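Local coordinates for extracellular solute-binding protein family 1 (Kribbella flavida, PDB 5IXP), which probably binds a solute outside the cytoplasmic membrane and delivers it to an ABC transporter, as other extracellular solute-binding proteins do, at residues V2-T8 against N27-R33; W65-Y69 against K352-E358; A162-A167 against G211-L216; L197-W201 against S377-W381; I301-K305 against S319-Q325. All coordinates share one frame; numbering follows the deposited sequence.

Contact 1 (V2-T8 against N27-R33)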
# COMPACT_ATOMS: atom_id res chain seq x y z
N VAL A 2 -18.26 23.31 -18.83
CA VAL A 2 -17.39 23.10 -17.69
C VAL A 2 -16.15 22.38 -18.19
O VAL A 2 -16.25 21.29 -18.76
CB VAL A 2 -18.11 22.28 -16.60
CG1 VAL A 2 -17.19 22.01 -15.41
CG2 VAL A 2 -19.39 22.98 -16.16
N GLU A 3 -14.97 22.97 -18.00
CA GLU A 3 -13.74 22.32 -18.40
C GLU A 3 -12.99 21.88 -17.14
O GLU A 3 -12.66 22.70 -16.29
CB GLU A 3 -12.87 23.21 -19.29
CG GLU A 3 -13.68 23.76 -20.47
CD GLU A 3 -12.83 24.41 -21.55
OE1 GLU A 3 -13.16 24.17 -22.73
OE2 GLU A 3 -11.88 25.14 -21.24
N LEU A 4 -12.76 20.57 -17.03
CA LEU A 4 -12.08 19.99 -15.89
C LEU A 4 -10.79 19.33 -16.33
O LEU A 4 -10.76 18.64 -17.35
CB LEU A 4 -12.95 18.92 -15.21
CG LEU A 4 -14.27 19.40 -14.59
CD1 LEU A 4 -15.07 18.21 -14.05
CD2 LEU A 4 -13.98 20.42 -13.50
N THR A 5 -9.72 19.55 -15.57
CA THR A 5 -8.48 18.81 -15.72
C THR A 5 -8.36 17.83 -14.57
O THR A 5 -8.77 18.13 -13.45
CB THR A 5 -7.26 19.73 -15.73
OG1 THR A 5 -7.38 20.69 -14.68
CG2 THR A 5 -7.12 20.44 -17.07
N ILE A 6 -7.84 16.65 -14.86
CA ILE A 6 -7.54 15.66 -13.84
C ILE A 6 -6.11 15.19 -14.06
O ILE A 6 -5.74 14.81 -15.18
CB ILE A 6 -8.55 14.49 -13.85
CG1 ILE A 6 -8.10 13.41 -12.87
CG2 ILE A 6 -8.75 13.91 -15.27
CD1 ILE A 6 -9.20 12.35 -12.59
N ALA A 7 -5.30 15.23 -13.00
CA ALA A 7 -3.90 14.84 -13.08
C ALA A 7 -3.74 13.47 -12.43
O ALA A 7 -4.04 13.30 -11.25
CB ALA A 7 -3.00 15.86 -12.38
N THR A 8 -3.29 12.49 -13.22
CA THR A 8 -3.05 11.14 -12.73
C THR A 8 -1.61 10.76 -13.01
O THR A 8 -0.87 11.46 -13.72
CB THR A 8 -4.01 10.11 -13.37
OG1 THR A 8 -3.76 10.01 -14.78
CG2 THR A 8 -5.46 10.49 -13.13
N ASN A 27 -22.16 18.92 -21.03
CA ASN A 27 -21.61 20.23 -20.70
C ASN A 27 -20.17 20.16 -20.19
O ASN A 27 -19.52 21.21 -20.08
CB ASN A 27 -22.49 20.91 -19.64
CG ASN A 27 -22.69 20.04 -18.40
OD1 ASN A 27 -23.12 18.87 -18.48
ND2 ASN A 27 -22.39 20.62 -17.23
N VAL A 28 -19.66 18.97 -19.90
CA VAL A 28 -18.39 18.78 -19.21
C VAL A 28 -17.34 18.28 -20.19
O VAL A 28 -17.57 17.29 -20.91
CB VAL A 28 -18.53 17.79 -18.03
CG1 VAL A 28 -17.18 17.57 -17.34
CG2 VAL A 28 -19.57 18.29 -17.05
N LYS A 29 -16.20 18.95 -20.23
CA LYS A 29 -15.05 18.52 -21.02
C LYS A 29 -13.92 18.15 -20.06
O LYS A 29 -13.55 18.95 -19.19
CB LYS A 29 -14.58 19.62 -21.98
CG LYS A 29 -13.54 19.11 -22.97
CD LYS A 29 -13.07 20.17 -23.96
CE LYS A 29 -11.91 20.97 -23.39
NZ LYS A 29 -11.41 21.92 -24.40
N ILE A 30 -13.39 16.93 -20.21
CA ILE A 30 -12.35 16.40 -19.34
C ILE A 30 -11.04 16.33 -20.11
O ILE A 30 -10.99 15.76 -21.21
CB ILE A 30 -12.70 15.00 -18.79
CG1 ILE A 30 -14.00 15.04 -17.99
CG2 ILE A 30 -11.55 14.46 -17.93
CD1 ILE A 30 -14.54 13.64 -17.66
N THR A 31 -9.98 16.84 -19.51
CA THR A 31 -8.63 16.69 -20.04
C THR A 31 -7.78 16.04 -18.96
O THR A 31 -7.78 16.50 -17.82
CB THR A 31 -8.02 18.04 -20.42
OG1 THR A 31 -8.89 18.74 -21.32
CG2 THR A 31 -6.65 17.81 -21.09
N GLU A 32 -7.08 14.97 -19.31
CA GLU A 32 -6.19 14.30 -18.37
C GLU A 32 -4.77 14.81 -18.56
O GLU A 32 -4.30 14.97 -19.69
CB GLU A 32 -6.22 12.78 -18.53
CG GLU A 32 -5.44 12.03 -17.43
CD GLU A 32 -5.51 10.51 -17.58
OE1 GLU A 32 -5.10 10.00 -18.65
OE2 GLU A 32 -5.97 9.82 -16.63
N ARG A 33 -4.08 15.04 -17.44
CA ARG A 33 -2.69 15.48 -17.41
C ARG A 33 -1.86 14.39 -16.75
O ARG A 33 -2.21 13.92 -15.66
CB ARG A 33 -2.59 16.81 -16.64
CG ARG A 33 -1.20 17.33 -16.41
CD ARG A 33 -1.26 18.53 -15.46
NE ARG A 33 -2.14 19.58 -15.96
CZ ARG A 33 -2.55 20.62 -15.24
NH1 ARG A 33 -2.19 20.72 -13.97
NH2 ARG A 33 -3.35 21.54 -15.77
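In the beta-alpha-beta unit made of strand 2-8, helix 15-24 and strand 28-34, Val-2 to Thr-8 pair in parallel with Asn-27 to Arg-33. The short strand axes approach to 4.6 Å with 26° between their directions. The register is unbroken from Val-2 beside Val-28 to Ala-7 beside Arg-33, and the bonds follow the parallel pattern: Leu-4 N gives to Lys-29 O at 2.8 Å, while Leu-4 O takes the N-H of Thr-31 at 2.9 Å. On one face Leu-4, Ile-6, Val-28 and Ile-30 form an apolar strip. Leu-4 CD1 lies 4.0 Å from Val-28 CG1, and Ile-6 and Ile-30 leave the sheet together, their CG2 branches 3.9 Å apart. Helix 284-294 covers this strip through Leu-290 and Leu-294. Glu-3 and Lys-29 share the other face, where the lysine chain bends at its third torsion (87°) and brings NZ to 3.3 Å from Glu-3 OE1, a salt bridge whose hydrogen bond is weak, between two exposed side chains. At the far end Thr-8 OG1 lies 2.9 Å from Glu-32 OE2, an oxygen that also meets Tyr-18 OH of the connecting helix, while Glu-32 OE1 pairs with Arg-34. Two adjacent parallel strands joined through a helix are the classic beta-alpha-beta crossover, here part of the alpha/beta fold of periplasmic-binding-protein relatives.

Contact 2 (W65-Y69 against K352-E358)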
# COMPACT_ATOMS: atom_id res chain seq x y z
N TRP A 65 1.62 9.52 0.38
CA TRP A 65 1.89 10.96 0.39
C TRP A 65 0.87 11.76 1.17
O TRP A 65 1.16 12.90 1.55
CB TRP A 65 1.88 11.57 -1.02
CG TRP A 65 2.42 10.78 -2.11
CD1 TRP A 65 3.38 9.82 -2.04
CD2 TRP A 65 2.04 10.88 -3.49
NE1 TRP A 65 3.62 9.30 -3.28
CE2 TRP A 65 2.81 9.93 -4.19
CE3 TRP A 65 1.12 11.66 -4.19
CZ2 TRP A 65 2.69 9.75 -5.56
CZ3 TRP A 65 1.00 11.48 -5.55
CH2 TRP A 65 1.79 10.54 -6.23
N ILE A 66 -0.34 11.23 1.35
CA ILE A 66 -1.47 12.06 1.75
C ILE A 66 -1.29 12.64 3.15
O ILE A 66 -1.90 13.68 3.46
CB ILE A 66 -2.79 11.28 1.59
CG1 ILE A 66 -3.98 12.25 1.58
CG2 ILE A 66 -2.93 10.21 2.66
CD1 ILE A 66 -5.27 11.64 1.07
N TYR A 67 -0.43 12.03 3.98
CA TYR A 67 -0.14 12.59 5.30
C TYR A 67 0.32 14.04 5.19
O TYR A 67 -0.06 14.89 6.00
CB TYR A 67 0.92 11.75 6.03
CG TYR A 67 2.33 11.92 5.49
CD1 TYR A 67 2.82 11.10 4.48
CD2 TYR A 67 3.18 12.91 5.99
CE1 TYR A 67 4.10 11.26 3.98
CE2 TYR A 67 4.46 13.08 5.49
CZ TYR A 67 4.92 12.25 4.48
OH TYR A 67 6.20 12.40 3.97
N LYS A 68 1.14 14.34 4.18
CA LYS A 68 1.68 15.68 4.01
C LYS A 68 0.58 16.68 3.67
O LYS A 68 0.68 17.86 4.03
CB LYS A 68 2.77 15.66 2.94
CG LYS A 68 3.39 17.01 2.62
CD LYS A 68 4.77 16.87 2.01
CE LYS A 68 5.25 18.19 1.39
NZ LYS A 68 6.55 18.05 0.67
N TYR A 69 -0.47 16.23 3.00
CA TYR A 69 -1.51 17.16 2.58
C TYR A 69 -2.69 17.20 3.53
O TYR A 69 -3.43 18.19 3.53
CB TYR A 69 -1.93 16.83 1.14
CG TYR A 69 -0.73 17.03 0.26
CD1 TYR A 69 -0.33 18.31 -0.08
CD2 TYR A 69 0.06 15.97 -0.12
CE1 TYR A 69 0.81 18.53 -0.85
CE2 TYR A 69 1.20 16.17 -0.88
CZ TYR A 69 1.56 17.45 -1.24
OH TYR A 69 2.68 17.66 -1.99
N LYS A 352 -0.95 9.30 10.98
CA LYS A 352 0.27 9.68 10.28
C LYS A 352 0.44 11.19 10.38
O LYS A 352 -0.39 11.95 9.86
CB LYS A 352 0.21 9.27 8.80
CG LYS A 352 -0.29 7.87 8.54
CD LYS A 352 0.84 6.88 8.50
CE LYS A 352 0.35 5.51 8.05
NZ LYS A 352 1.47 4.59 7.83
N GLY A 353 1.51 11.63 11.03
CA GLY A 353 1.75 13.04 11.23
C GLY A 353 2.45 13.72 10.07
O GLY A 353 2.75 13.10 9.04
N PRO A 354 2.76 15.01 10.23
CA PRO A 354 3.17 15.83 9.07
C PRO A 354 4.47 15.40 8.43
O PRO A 354 4.71 15.74 7.27
CB PRO A 354 3.29 17.24 9.65
CG PRO A 354 2.54 17.20 10.94
CD PRO A 354 2.68 15.80 11.46
N ARG A 355 5.34 14.69 9.14
CA ARG A 355 6.61 14.27 8.58
C ARG A 355 6.78 12.76 8.65
O ARG A 355 7.89 12.25 8.79
CB ARG A 355 7.76 14.99 9.29
CG ARG A 355 7.76 16.51 9.03
CD ARG A 355 9.11 16.96 8.50
NE ARG A 355 9.11 17.12 7.05
CZ ARG A 355 10.18 17.43 6.33
NH1 ARG A 355 11.36 17.61 6.93
NH2 ARG A 355 10.09 17.55 5.00
N ASP A 356 5.67 12.03 8.51
CA ASP A 356 5.69 10.58 8.72
C ASP A 356 6.64 9.88 7.75
O ASP A 356 7.40 8.99 8.14
CB ASP A 356 4.28 10.01 8.60
CG ASP A 356 4.07 8.82 9.51
OD1 ASP A 356 3.81 9.05 10.71
OD2 ASP A 356 4.18 7.67 9.05
N GLY A 357 6.61 10.27 6.47
CA GLY A 357 7.46 9.61 5.50
C GLY A 357 8.93 9.89 5.73
O GLY A 357 9.78 9.00 5.57
N GLU A 358 9.26 11.13 6.11
CA GLU A 358 10.65 11.49 6.38
C GLU A 358 11.18 10.76 7.60
O GLU A 358 12.33 10.33 7.62
CB GLU A 358 10.77 13.00 6.56
CG GLU A 358 10.53 13.81 5.30
CD GLU A 358 9.05 14.03 4.97
OE1 GLU A 358 8.16 13.50 5.67
OE2 GLU A 358 8.78 14.76 4.00
O HOH W 1 -0.29 14.63 8.84
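With chi1 at 74°, Tyr-67 places its CG between its own backbone N and carbonyl carbon, and the ring is thereby laid against the turn of Lys-352 to Gly-357; the Glu-358 chain is bent at its second torsion, which brings its carboxylate to the phenol. Tyr-67 OH donates to Glu-358 OE1 at 2.8 Å. The oxygen is approached from above the carboxylate plane, 42° out of it, and ring and carboxylate planes stand nearly perpendicular at 84°. The same carboxylate is held from its other oxygen, since Arg-355 NH2 forms a salt bridge with Glu-358 OE2 at 3.2 Å. Over one ring face lies Asp-356 CB, a CH-pi contact 4.2 Å from the centroid of Tyr-67, while Lys-68 CB covers the opposite face. Pro-354 O sits at the ring edge, 3.2 Å from Tyr-67 CE2. Nearer the backbone, Tyr-67 CB packs on Lys-352 CB at 3.8 Å, and a single water donates to both Tyr-67 O and Lys-352 O, each at 2.9 Å. Gly-357 brings its backbone N over the ring without a side chain intervening. Lys-68 NZ turns to Glu-46 on helix 38-51 in a salt bridge. The arrangement is a helix-to-loop and helix-start packing: a tyrosine of helix 66-70 lies across the turn that leads into helix 356-371 and across its first residues, with Arg-355 at the N-cap position.

Contact 3 (A162-A167 against G211-L216)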
# COMPACT_ATOMS: atom_id res chain seq x y z
N ALA A 162 16.38 -18.00 2.12
CA ALA A 162 15.88 -17.16 3.19
C ALA A 162 14.36 -17.25 3.24
O ALA A 162 13.70 -17.80 2.35
CB ALA A 162 16.33 -15.71 3.00
N TRP A 163 13.80 -16.69 4.31
CA TRP A 163 12.36 -16.73 4.52
C TRP A 163 11.65 -15.60 3.77
O TRP A 163 10.62 -15.82 3.13
CB TRP A 163 12.08 -16.65 6.02
CG TRP A 163 10.65 -16.87 6.46
CD1 TRP A 163 9.91 -16.05 7.28
CD2 TRP A 163 9.80 -17.99 6.15
NE1 TRP A 163 8.66 -16.59 7.50
CE2 TRP A 163 8.57 -17.78 6.82
CE3 TRP A 163 9.97 -19.16 5.40
CZ2 TRP A 163 7.52 -18.69 6.74
CZ3 TRP A 163 8.91 -20.06 5.32
CH2 TRP A 163 7.71 -19.82 5.99
N PHE A 164 12.20 -14.38 3.83
CA PHE A 164 11.61 -13.23 3.17
C PHE A 164 12.71 -12.42 2.49
O PHE A 164 13.90 -12.64 2.72
CB PHE A 164 10.82 -12.36 4.16
CG PHE A 164 11.60 -11.97 5.39
CD1 PHE A 164 12.54 -10.95 5.34
CD2 PHE A 164 11.35 -12.60 6.62
CE1 PHE A 164 13.25 -10.58 6.48
CE2 PHE A 164 12.05 -12.23 7.76
CZ PHE A 164 13.00 -11.22 7.70
N ASP A 165 12.29 -11.46 1.66
CA ASP A 165 13.26 -10.77 0.80
C ASP A 165 14.09 -9.73 1.56
O ASP A 165 15.30 -9.64 1.34
CB ASP A 165 12.56 -10.15 -0.41
CG ASP A 165 11.45 -9.17 -0.03
OD1 ASP A 165 10.82 -9.33 1.04
OD2 ASP A 165 11.19 -8.24 -0.82
N SER A 166 13.48 -8.91 2.43
CA SER A 166 14.28 -7.91 3.14
C SER A 166 13.65 -7.57 4.49
O SER A 166 12.44 -7.69 4.68
CB SER A 166 14.46 -6.61 2.33
OG SER A 166 13.26 -5.85 2.21
N ALA A 167 14.51 -7.15 5.42
CA ALA A 167 14.03 -6.67 6.71
C ALA A 167 13.14 -5.45 6.55
O ALA A 167 12.14 -5.30 7.26
CB ALA A 167 15.21 -6.35 7.63
N GLY A 211 19.03 -15.51 10.09
CA GLY A 211 19.19 -15.82 8.69
C GLY A 211 17.92 -15.79 7.88
O GLY A 211 17.89 -16.33 6.77
N LEU A 212 16.87 -15.15 8.38
CA LEU A 212 15.58 -15.19 7.71
C LEU A 212 15.48 -14.21 6.55
O LEU A 212 14.55 -14.34 5.74
CB LEU A 212 14.46 -14.93 8.71
CG LEU A 212 13.85 -16.15 9.42
CD1 LEU A 212 14.86 -17.19 9.80
CD2 LEU A 212 13.02 -15.73 10.63
N SER A 213 16.40 -13.26 6.42
CA SER A 213 16.32 -12.23 5.40
C SER A 213 17.27 -12.53 4.25
O SER A 213 18.43 -12.90 4.47
CB SER A 213 16.65 -10.85 5.97
OG SER A 213 16.69 -9.88 4.92
N ALA A 214 16.79 -12.33 3.03
CA ALA A 214 17.67 -12.38 1.86
C ALA A 214 18.47 -11.10 1.67
O ALA A 214 19.36 -11.07 0.82
CB ALA A 214 16.85 -12.68 0.61
N LYS A 215 18.18 -10.05 2.44
CA LYS A 215 18.93 -8.78 2.40
C LYS A 215 18.86 -8.10 1.04
O LYS A 215 19.81 -7.44 0.61
CB LYS A 215 20.39 -8.99 2.80
CG LYS A 215 20.61 -9.86 4.02
CD LYS A 215 22.05 -10.33 4.08
CE LYS A 215 22.30 -11.24 5.25
NZ LYS A 215 22.11 -10.50 6.53
N LEU A 216 17.73 -8.23 0.34
CA LEU A 216 17.61 -7.68 -1.00
C LEU A 216 16.77 -6.41 -0.98
O LEU A 216 15.57 -6.49 -0.70
CB LEU A 216 16.99 -8.71 -1.93
CG LEU A 216 17.86 -9.94 -2.15
CD1 LEU A 216 16.99 -11.05 -2.69
CD2 LEU A 216 18.98 -9.59 -3.13
O HOH W 2 12.88 -6.22 -0.36
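Leu-212 O accepts two backbone N-H groups in succession, from Trp-163 at 2.9 Å and from Phe-164 at 3.0 Å, and also lies beneath the Phe-164 ring. The two donors arrive differently: Phe-164 N lies nearly along the C=O axis, whereas Trp-163 N stands 39° above the carbonyl plane. That split is consistent with the corner the chain turns at Trp-163. The oxygen is 3.6 Å from the plane of the Phe-164 ring, over its centre. With chi1 at 52°, the ring folds back over the backbone of 212-213, so that CE2 touches Leu-212 CB and CE1 meets Ser-213 CB. Further bonds run from Ala-214 N to Phe-164 O, and from Leu-216 N to Asp-165 O at 3.0 Å. Ser-213 OG closes an ST turn by accepting from Lys-215 N at 2.9 Å, and is also bonded to Asp-371. A water links Asp-165 OD2, Ser-166 OG and Leu-216 O; Trp-223 is a second partner of Asp-165 OD2. Ala-162 CB also meets Ala-214 CB at 3.9 Å. Two largely irregular segments, bridged once at Phe-164 and Ser-213, the first running into helix 167-175, are thus joined mainly by four backbone bonds and a shared water.

Contact 4 (L197-W201 against S377-W381)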
# COMPACT_ATOMS: atom_id res chain seq x y z
N LEU A 197 7.27 0.12 19.05
CA LEU A 197 8.12 0.33 17.88
C LEU A 197 9.47 -0.37 18.06
O LEU A 197 9.95 -1.05 17.14
CB LEU A 197 8.31 1.83 17.68
CG LEU A 197 8.80 2.38 16.36
CD1 LEU A 197 7.81 2.05 15.24
CD2 LEU A 197 8.97 3.90 16.53
N LYS A 198 10.10 -0.21 19.23
CA LYS A 198 11.36 -0.90 19.48
C LYS A 198 11.16 -2.42 19.51
O LYS A 198 12.02 -3.17 19.05
CB LYS A 198 11.98 -0.41 20.80
CG LYS A 198 13.36 -1.04 21.16
CD LYS A 198 14.35 -0.96 19.98
CE LYS A 198 15.83 -0.98 20.43
NZ LYS A 198 16.25 -2.23 21.14
N ARG A 199 10.02 -2.88 20.03
CA ARG A 199 9.80 -4.32 20.04
C ARG A 199 9.68 -4.87 18.62
O ARG A 199 10.16 -5.97 18.33
CB ARG A 199 8.57 -4.67 20.87
CG ARG A 199 8.91 -4.79 22.35
CD ARG A 199 7.82 -5.45 23.16
NE ARG A 199 8.12 -5.36 24.58
CZ ARG A 199 7.46 -6.04 25.52
NH1 ARG A 199 6.48 -6.86 25.18
NH2 ARG A 199 7.80 -5.90 26.80
N THR A 200 9.02 -4.12 17.73
CA THR A 200 8.97 -4.48 16.32
C THR A 200 10.36 -4.55 15.72
O THR A 200 10.72 -5.53 15.05
CB THR A 200 8.12 -3.46 15.56
OG1 THR A 200 6.79 -3.45 16.10
CG2 THR A 200 8.06 -3.78 14.08
N TRP A 201 11.16 -3.51 15.95
CA TRP A 201 12.56 -3.50 15.53
C TRP A 201 13.29 -4.73 16.05
O TRP A 201 13.95 -5.45 15.28
CB TRP A 201 13.22 -2.21 16.04
CG TRP A 201 14.71 -2.10 15.86
CD1 TRP A 201 15.69 -2.61 16.68
CD2 TRP A 201 15.40 -1.38 14.82
NE1 TRP A 201 16.94 -2.28 16.20
CE2 TRP A 201 16.79 -1.52 15.06
CE3 TRP A 201 14.98 -0.64 13.71
CZ2 TRP A 201 17.76 -0.94 14.23
CZ3 TRP A 201 15.94 -0.07 12.88
CH2 TRP A 201 17.32 -0.23 13.14
N SER A 377 22.79 -3.50 15.56
CA SER A 377 21.41 -3.15 15.87
C SER A 377 21.33 -1.97 16.83
O SER A 377 20.55 -1.04 16.62
CB SER A 377 20.68 -4.36 16.46
OG SER A 377 19.46 -3.97 17.08
N SER A 378 22.12 -2.00 17.91
CA SER A 378 22.00 -0.92 18.88
C SER A 378 22.50 0.40 18.31
O SER A 378 21.88 1.45 18.54
CB SER A 378 22.77 -1.28 20.16
OG SER A 378 24.15 -1.10 19.96
N ALA A 379 23.59 0.39 17.54
CA ALA A 379 24.09 1.63 16.95
C ALA A 379 23.12 2.18 15.91
O ALA A 379 22.90 3.39 15.81
CB ALA A 379 25.47 1.42 16.33
N ALA A 380 22.52 1.29 15.11
CA ALA A 380 21.56 1.75 14.11
C ALA A 380 20.31 2.33 14.75
O ALA A 380 19.75 3.32 14.27
CB ALA A 380 21.20 0.59 13.17
N TRP A 381 19.84 1.71 15.84
CA TRP A 381 18.65 2.21 16.50
C TRP A 381 18.90 3.59 17.10
O TRP A 381 18.06 4.48 16.97
CB TRP A 381 18.17 1.22 17.57
CG TRP A 381 17.03 1.75 18.39
CD1 TRP A 381 17.10 2.28 19.65
CD2 TRP A 381 15.65 1.78 18.02
NE1 TRP A 381 15.85 2.65 20.07
CE2 TRP A 381 14.94 2.35 19.09
CE3 TRP A 381 14.95 1.38 16.87
CZ2 TRP A 381 13.56 2.54 19.05
CZ3 TRP A 381 13.58 1.57 16.84
CH2 TRP A 381 12.90 2.15 17.93
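Segments 197-201 and 377-381 are helical, the axes of these short segments 12.3 Å apart at closest approach and their directions at 141°, a wide spacing that large side chains fill. Trp-201 and Trp-381 both carry CG anti to the backbone N (chi1 near 174° in each), reaching toward the opposing helix from the two sides, so that the rings pass one another. Their rings meet edge-to-face: the edge of Trp-381 turns toward the face of Trp-201, the planes are 58° apart, and Trp-381 CE3 approaches Trp-201 CD2 to 3.5 Å. Over a face of Trp-381, Lys-198 CE is 3.5 Å from the centroid of the five-membered ring, almost on the normal, a CH-pi contact; NZ stands farther off at 4.9 Å, a cation-pi arrangement, and also forms a salt bridge with Asp-202. At the rim of Trp-201, NE1 donates to Ser-377 OG at 3.2 Å, while Ala-380 CB abuts CZ2 at 3.9 Å. Helix 356-371 touches Trp-201 through Ala-366, Leu-367 and Val-370. The indole N-H of Trp-201 thus finds an acceptor beside the ring packing, and the lysine is held both by an aromatic face and by a carboxylate, which probably stabilise its positive charge.

Contact 5 (I301-K305 against S319-Q325)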
# COMPACT_ATOMS: atom_id res chain seq x y z
N ILE A 301 -15.24 -1.27 -10.68
CA ILE A 301 -15.28 -2.56 -11.35
C ILE A 301 -14.73 -2.45 -12.77
O ILE A 301 -13.96 -3.31 -13.22
CB ILE A 301 -16.71 -3.13 -11.35
CG1 ILE A 301 -17.09 -3.53 -9.92
CG2 ILE A 301 -16.82 -4.31 -12.32
CD1 ILE A 301 -18.56 -3.76 -9.72
N LYS A 302 -15.09 -1.38 -13.50
CA LYS A 302 -14.55 -1.21 -14.85
C LYS A 302 -13.03 -1.10 -14.82
O LYS A 302 -12.34 -1.70 -15.66
CB LYS A 302 -15.15 0.03 -15.51
CG LYS A 302 -16.63 -0.08 -15.78
CD LYS A 302 -17.16 1.28 -16.22
CE LYS A 302 -18.67 1.34 -16.19
NZ LYS A 302 -19.14 2.75 -16.31
N VAL A 303 -12.48 -0.35 -13.86
CA VAL A 303 -11.03 -0.20 -13.74
C VAL A 303 -10.40 -1.54 -13.38
O VAL A 303 -9.35 -1.91 -13.92
CB VAL A 303 -10.70 0.89 -12.70
CG1 VAL A 303 -9.21 0.89 -12.36
CG2 VAL A 303 -11.17 2.28 -13.19
N PHE A 304 -11.02 -2.29 -12.47
CA PHE A 304 -10.53 -3.62 -12.12
C PHE A 304 -10.40 -4.51 -13.36
O PHE A 304 -9.40 -5.19 -13.54
CB PHE A 304 -11.45 -4.26 -11.09
CG PHE A 304 -11.11 -5.70 -10.77
CD1 PHE A 304 -10.03 -6.00 -9.95
CD2 PHE A 304 -11.88 -6.74 -11.28
CE1 PHE A 304 -9.72 -7.32 -9.65
CE2 PHE A 304 -11.57 -8.06 -10.99
CZ PHE A 304 -10.49 -8.35 -10.17
N LYS A 305 -11.42 -4.51 -14.23
CA LYS A 305 -11.32 -5.35 -15.41
C LYS A 305 -10.33 -4.81 -16.42
O LYS A 305 -9.71 -5.58 -17.14
CB LYS A 305 -12.69 -5.54 -16.05
CG LYS A 305 -13.78 -5.84 -15.04
CD LYS A 305 -15.01 -6.38 -15.70
CE LYS A 305 -15.65 -5.33 -16.56
NZ LYS A 305 -17.09 -5.16 -16.19
N SER A 319 -19.72 -8.30 -6.68
CA SER A 319 -19.72 -8.55 -8.11
C SER A 319 -18.95 -9.82 -8.43
O SER A 319 -17.80 -9.97 -7.99
CB SER A 319 -19.10 -7.39 -8.87
OG SER A 319 -18.95 -7.74 -10.23
N GLU A 320 -19.56 -10.70 -9.21
CA GLU A 320 -18.84 -11.88 -9.69
C GLU A 320 -17.63 -11.50 -10.52
O GLU A 320 -16.70 -12.30 -10.62
CB GLU A 320 -19.78 -12.79 -10.49
N GLN A 321 -17.62 -10.32 -11.15
CA GLN A 321 -16.42 -9.89 -11.86
C GLN A 321 -15.21 -9.93 -10.93
O GLN A 321 -14.12 -10.33 -11.34
CB GLN A 321 -16.61 -8.49 -12.44
CG GLN A 321 -17.60 -8.42 -13.61
CD GLN A 321 -17.13 -9.23 -14.80
OE1 GLN A 321 -15.93 -9.34 -15.07
NE2 GLN A 321 -18.08 -9.82 -15.52
N VAL A 322 -15.41 -9.54 -9.67
CA VAL A 322 -14.29 -9.57 -8.73
C VAL A 322 -14.12 -10.96 -8.13
O VAL A 322 -13.03 -11.54 -8.19
CB VAL A 322 -14.50 -8.51 -7.62
CG1 VAL A 322 -13.45 -8.67 -6.53
CG2 VAL A 322 -14.45 -7.11 -8.21
N THR A 323 -15.18 -11.52 -7.56
CA THR A 323 -15.01 -12.71 -6.73
C THR A 323 -14.68 -13.96 -7.54
O THR A 323 -14.20 -14.94 -6.96
CB THR A 323 -16.26 -12.97 -5.90
OG1 THR A 323 -17.39 -13.12 -6.76
CG2 THR A 323 -16.51 -11.81 -4.93
N ALA A 324 -14.92 -13.96 -8.84
CA ALA A 324 -14.59 -15.12 -9.65
C ALA A 324 -13.15 -15.11 -10.15
O ALA A 324 -12.73 -16.07 -10.81
CB ALA A 324 -15.54 -15.22 -10.85
N GLN A 325 -12.39 -14.06 -9.85
CA GLN A 325 -11.06 -13.91 -10.43
C GLN A 325 -10.13 -14.99 -9.90
O GLN A 325 -10.07 -15.25 -8.69
CB GLN A 325 -10.50 -12.53 -10.11
CG GLN A 325 -9.21 -12.22 -10.86
CD GLN A 325 -8.44 -11.06 -10.25
OE1 GLN A 325 -8.57 -10.77 -9.05
NE2 GLN A 325 -7.64 -10.38 -11.07
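Phe-304 meets segment 319-325 with both a face and an edge. Val-322 CG2 lies over the face, displaced toward the rim, 4.3 Å from the Phe-304 ring centroid in a CH-pi contact. The edge receives two oxygens: Gln-321 O at 3.4 Å from Phe-304 CE2, and Gln-325 OE1 at 3.3 Å from Phe-304 CZ. The Gln-325 amide is turned 73° from the ring plane. Having CG anti to the backbone N (chi1 174°) carries the phenylalanine ring out to these partners. Beside it, the Lys-305 chain runs roughly perpendicular to that of Gln-321, with Lys-305 CD 3.2 Å from Gln-321 OE1. Ile-301 reaches out by its CD1 to Ser-319 CB at 3.8 Å. Ser-319 OG also caps its own helix, accepting from Gln-321 N at 3.0 Å. Outside the two segments, Val-322 packs on Phe-310 and Val-340. The result is helix-on-helix packing: the short, serine-capped helix 320-323 rests against helix 297-307 chiefly through the Phe-304 ring, with Ile-301 and Lys-305 adding contacts.

How the contacts relate
The five contacts are separate: no two touch. Contact 1 lies about 45 Å from contact 3 and 47 Å from contact 4, centre to centre, on opposite sides of the chain's centre. Contacts 3 and 4 are the closest pair, with centres about 17 Å apart, and they cross along the chain, as do contacts 2 and 4. Helix 195-209 leads into Gly-211 of contact 3 and carries one side of contact 4, while Asp-371, at the end of the helix begun in contact 2, bonds to contact 3. Contact 5 is nested within the loops closed by contacts 2 and 4. A formic acid molecule, probably from crystallisation, lies about 3 Å from the Gln-325 side chain.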